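Local coordinates for glutathione S-transferase family protein (Populus trichocarpa, PDB 5F06) that probably catalyses the transfer of glutathione to electrophilic compounds, as a dimeric Phi-class glutathione transferase of plant detoxification, at residues A68-I73 and Y162-L167. Numbering follows the deposited sequence. Where two conformers were deposited one is given.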
ATOM      1  N   ALA A  68      -2.419   4.138  -7.143  1.00  8.66           N
ATOM      2  CA  ALA A  68      -3.158   5.392  -6.995  1.00  9.53           C
ATOM      3  C   ALA A  68      -3.875   5.691  -8.307  1.00  9.09           C
ATOM      4  O   ALA A  68      -5.017   6.163  -8.328  1.00  8.17           O
ATOM      5  CB  ALA A  68      -2.231   6.535  -6.612  1.00  9.87           C
ATOM      6  N   ILE A  69      -3.198   5.394  -9.409  1.00  8.74           N
ATOM      7  CA  ILE A  69      -3.750   5.657 -10.729  1.00  9.24           C
ATOM      8  C   ILE A  69      -4.928   4.726 -11.006  1.00  9.13           C
ATOM      9  O   ILE A  69      -5.962   5.156 -11.504  1.00  9.13           O
ATOM     10  CB  ILE A  69      -2.678   5.494 -11.826  1.00  9.57           C
ATOM     11  CG1 ILE A  69      -1.588   6.555 -11.656  1.00 10.21           C
ATOM     12  CG2 ILE A  69      -3.305   5.620 -13.202  1.00 11.57           C
ATOM     13  CD1 ILE A  69      -0.330   6.312 -12.485  1.00 11.63           C
ATOM     14  N   THR A  70      -4.781   3.450 -10.679  1.00  9.97           N
ATOM     15  CA  THR A  70      -5.873   2.501 -10.882  1.00  9.72           C
ATOM     16  C   THR A  70      -7.075   2.854 -10.007  1.00 10.29           C
ATOM     17  O   THR A  70      -8.217   2.794 -10.461  1.00 10.41           O
ATOM     18  CB  THR A  70      -5.449   1.057 -10.581  1.00 10.15           C
ATOM     19  OG1 THR A  70      -4.925   0.968  -9.248  1.00  9.68           O
ATOM     20  CG2 THR A  70      -4.398   0.577 -11.586  1.00 11.26           C
ATOM     21  N   SER A  71      -6.809   3.214  -8.755  1.00 10.33           N
ATOM     22  CA  SER A  71      -7.861   3.577  -7.815  1.00 12.86           C
ATOM     23  C   SER A  71      -8.619   4.810  -8.311  1.00 11.75           C
ATOM     24  O   SER A  71      -9.850   4.867  -8.259  1.00 12.47           O
ATOM     25  CB  SER A  71      -7.267   3.831  -6.422  1.00 14.33           C
ATOM     26  OG  SER A  71      -8.272   4.119  -5.465  1.00 16.43           O
ATOM     27  N   TYR A  72      -7.873   5.794  -8.798  1.00 11.15           N
ATOM     28  CA  TYR A  72      -8.467   6.989  -9.383  1.00 12.21           C
ATOM     29  C   TYR A  72      -9.383   6.637 -10.552  1.00 11.36           C
ATOM     30  O   TYR A  72     -10.547   7.041 -10.590  1.00 11.58           O
ATOM     31  CB  TYR A  72      -7.370   7.946  -9.848  1.00 11.40           C
ATOM     32  CG  TYR A  72      -7.906   9.153 -10.560  1.00 11.32           C
ATOM     33  CD1 TYR A  72      -8.659  10.100  -9.877  1.00 11.92           C
ATOM     34  CD2 TYR A  72      -7.664   9.354 -11.911  1.00 10.52           C
ATOM     35  CE1 TYR A  72      -9.156  11.210 -10.516  1.00 13.39           C
ATOM     36  CE2 TYR A  72      -8.161  10.470 -12.564  1.00 10.24           C
ATOM     37  CZ  TYR A  72      -8.905  11.392 -11.859  1.00 12.97           C
ATOM     38  OH  TYR A  72      -9.407  12.510 -12.488  1.00 13.19           O
ATOM     39  N   ILE A  73      -8.843   5.882 -11.501  0.74 10.53           N
ATOM     40  CA  ILE A  73      -9.588   5.467 -12.685  0.74 10.57           C
ATOM     41  C   ILE A  73     -10.829   4.662 -12.297  0.74 10.99           C
ATOM     42  O   ILE A  73     -11.925   4.909 -12.805  0.74 10.62           O
ATOM     43  CB  ILE A  73      -8.687   4.638 -13.625  0.74 10.70           C
ATOM     44  CG1 ILE A  73      -7.600   5.535 -14.226  0.74 10.73           C
ATOM     45  CG2 ILE A  73      -9.498   3.989 -14.740  0.74 12.32           C
ATOM     46  CD1 ILE A  73      -6.499   4.775 -14.944  0.74 10.67           C
ATOM     47  N   TYR A 162     -14.631 -10.747  -9.335  1.00 15.35           N
ATOM     48  CA  TYR A 162     -13.348 -10.155  -9.679  1.00 13.73           C
ATOM     49  C   TYR A 162     -13.331  -8.704  -9.204  1.00 12.47           C
ATOM     50  O   TYR A 162     -14.348  -8.013  -9.287  1.00 12.62           O
ATOM     51  CB  TYR A 162     -13.112 -10.240 -11.183  1.00 13.80           C
ATOM     52  CG  TYR A 162     -11.770  -9.725 -11.647  1.00 13.61           C
ATOM     53  CD1 TYR A 162     -10.605 -10.438 -11.395  1.00 13.18           C
ATOM     54  CD2 TYR A 162     -11.669  -8.538 -12.360  1.00 14.79           C
ATOM     55  CE1 TYR A 162      -9.380  -9.979 -11.829  1.00 13.84           C
ATOM     56  CE2 TYR A 162     -10.446  -8.069 -12.798  1.00 15.30           C
ATOM     57  CZ  TYR A 162      -9.306  -8.791 -12.533  1.00 15.64           C
ATOM     58  OH  TYR A 162      -8.089  -8.323 -12.974  1.00 15.65           O
ATOM     59  N   SER A 163     -12.192  -8.247  -8.690  1.00 11.81           N
ATOM     60  CA  SER A 163     -12.074  -6.865  -8.232  1.00 12.24           C
ATOM     61  C   SER A 163     -10.669  -6.297  -8.420  1.00 12.56           C
ATOM     62  O   SER A 163      -9.761  -6.983  -8.890  1.00 11.79           O
ATOM     63  CB  SER A 163     -12.467  -6.761  -6.760  1.00 11.84           C
ATOM     64  OG  SER A 163     -11.382  -7.115  -5.922  1.00 11.67           O
ATOM     65  N   LEU A 164     -10.510  -5.033  -8.045  1.00 11.09           N
ATOM     66  CA  LEU A 164      -9.222  -4.353  -8.116  1.00 10.57           C
ATOM     67  C   LEU A 164      -8.155  -5.095  -7.308  1.00 10.66           C
ATOM     68  O   LEU A 164      -6.971  -5.059  -7.650  1.00 10.39           O
ATOM     69  CB  LEU A 164      -9.359  -2.915  -7.612  1.00 10.35           C
ATOM     70  CG  LEU A 164      -8.142  -2.015  -7.828  1.00 10.81           C
ATOM     71  CD1 LEU A 164      -7.921  -1.738  -9.312  1.00 11.18           C
ATOM     72  CD2 LEU A 164      -8.319  -0.719  -7.050  1.00 11.46           C
ATOM     73  N   ALA A 165      -8.583  -5.767  -6.241  1.00  9.51           N
ATOM     74  CA  ALA A 165      -7.680  -6.552  -5.405  1.00  8.00           C
ATOM     75  C   ALA A 165      -6.954  -7.615  -6.221  1.00  9.59           C
ATOM     76  O   ALA A 165      -5.730  -7.719  -6.161  1.00  9.43           O
ATOM     77  CB  ALA A 165      -8.444  -7.199  -4.252  1.00  7.72           C
ATOM     78  N   ASP A 166      -7.707  -8.405  -6.982  1.00 10.09           N
ATOM     79  CA  ASP A 166      -7.108  -9.434  -7.825  1.00 10.38           C
ATOM     80  C   ASP A 166      -6.236  -8.803  -8.905  1.00 11.25           C
ATOM     81  O   ASP A 166      -5.105  -9.236  -9.136  1.00 12.03           O
ATOM     82  CB  ASP A 166      -8.190 -10.299  -8.469  1.00 10.65           C
ATOM     83  CG  ASP A 166      -9.233 -10.758  -7.478  1.00 10.29           C
ATOM     84  OD1 ASP A 166      -9.004 -11.779  -6.791  1.00  9.46           O
ATOM     85  OD2 ASP A 166     -10.285 -10.087  -7.388  1.00 10.99           O
ATOM     86  N   LEU A 167      -6.777  -7.778  -9.556  1.00  9.48           N
ATOM     87  CA  LEU A 167      -6.108  -7.110 -10.668  1.00 10.04           C
ATOM     88  C   LEU A 167      -4.684  -6.690 -10.325  1.00  9.52           C
ATOM     89  O   LEU A 167      -3.761  -6.873 -11.129  1.00  8.42           O
ATOM     90  CB  LEU A 167      -6.918  -5.884 -11.105  1.00  9.57           C
ATOM     91  CG  LEU A 167      -6.393  -5.123 -12.329  1.00  8.34           C
ATOM     92  CD1 LEU A 167      -7.546  -4.524 -13.115  1.00  8.91           C
ATOM     93  CD2 LEU A 167      -5.389  -4.029 -11.949  1.00  8.18           C
TER
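T70 and L164 meet where helix 66-76 faces the short helix 164-167. The closest CA atoms are those of S71 and L164, 8.1 Å apart. This spacing is bridged by side chains; no hydrogen bond runs between the segments. Residues 162-163 are loop, and the chain becomes helical at L164.

L164 reaches across with its two methyl branches. Its CG lies anti to the backbone N (chi1 -171°), and this extends the chain toward helix 66-76. CD1 of L164 makes a van der Waals contact with CB of T70 at 3.9 Å. OG1 of T70 lies hardly farther from this methyl. CD2 passes more loosely by S71, 4.4 Å from the CA of S71. L167, one turn on, also points to this side but stays farther off; its side chain also touches T18 of helix 11-22.

Chi1 of T70 (56°) sets OG1 between its own N and carbonyl carbon. There OG1 hydrogen-bonds to the carbonyl O of R67 and to NE2 of H168. The hydroxyl is thus satisfied beside the leucine methyl. OG of S71 hydrogen-bonds to NZ of K97 of the second subunit.

Helix 164-167 starts with a capping box. S163 is the N-cap: its OG accepts from N of A165 at 3.1 Å. In return OD2 of D166 accepts from N of S163 at 3.0 Å, through its anti lone pair. OD1 of D166 is held by NE1 of W194 and N of L157, so both carboxylate oxygens are engaged.

The contact joins the thioredoxin-like N-terminal domain to the all-helical C-terminal domain. R67 and S66, which bind glutathione, lie just before T70. Between 68-73 and 162-167 the contact is apolar and buries 121 Å² in all. The hydrogen bond from T70 to H168, just past L167, adds a polar tie between the domains.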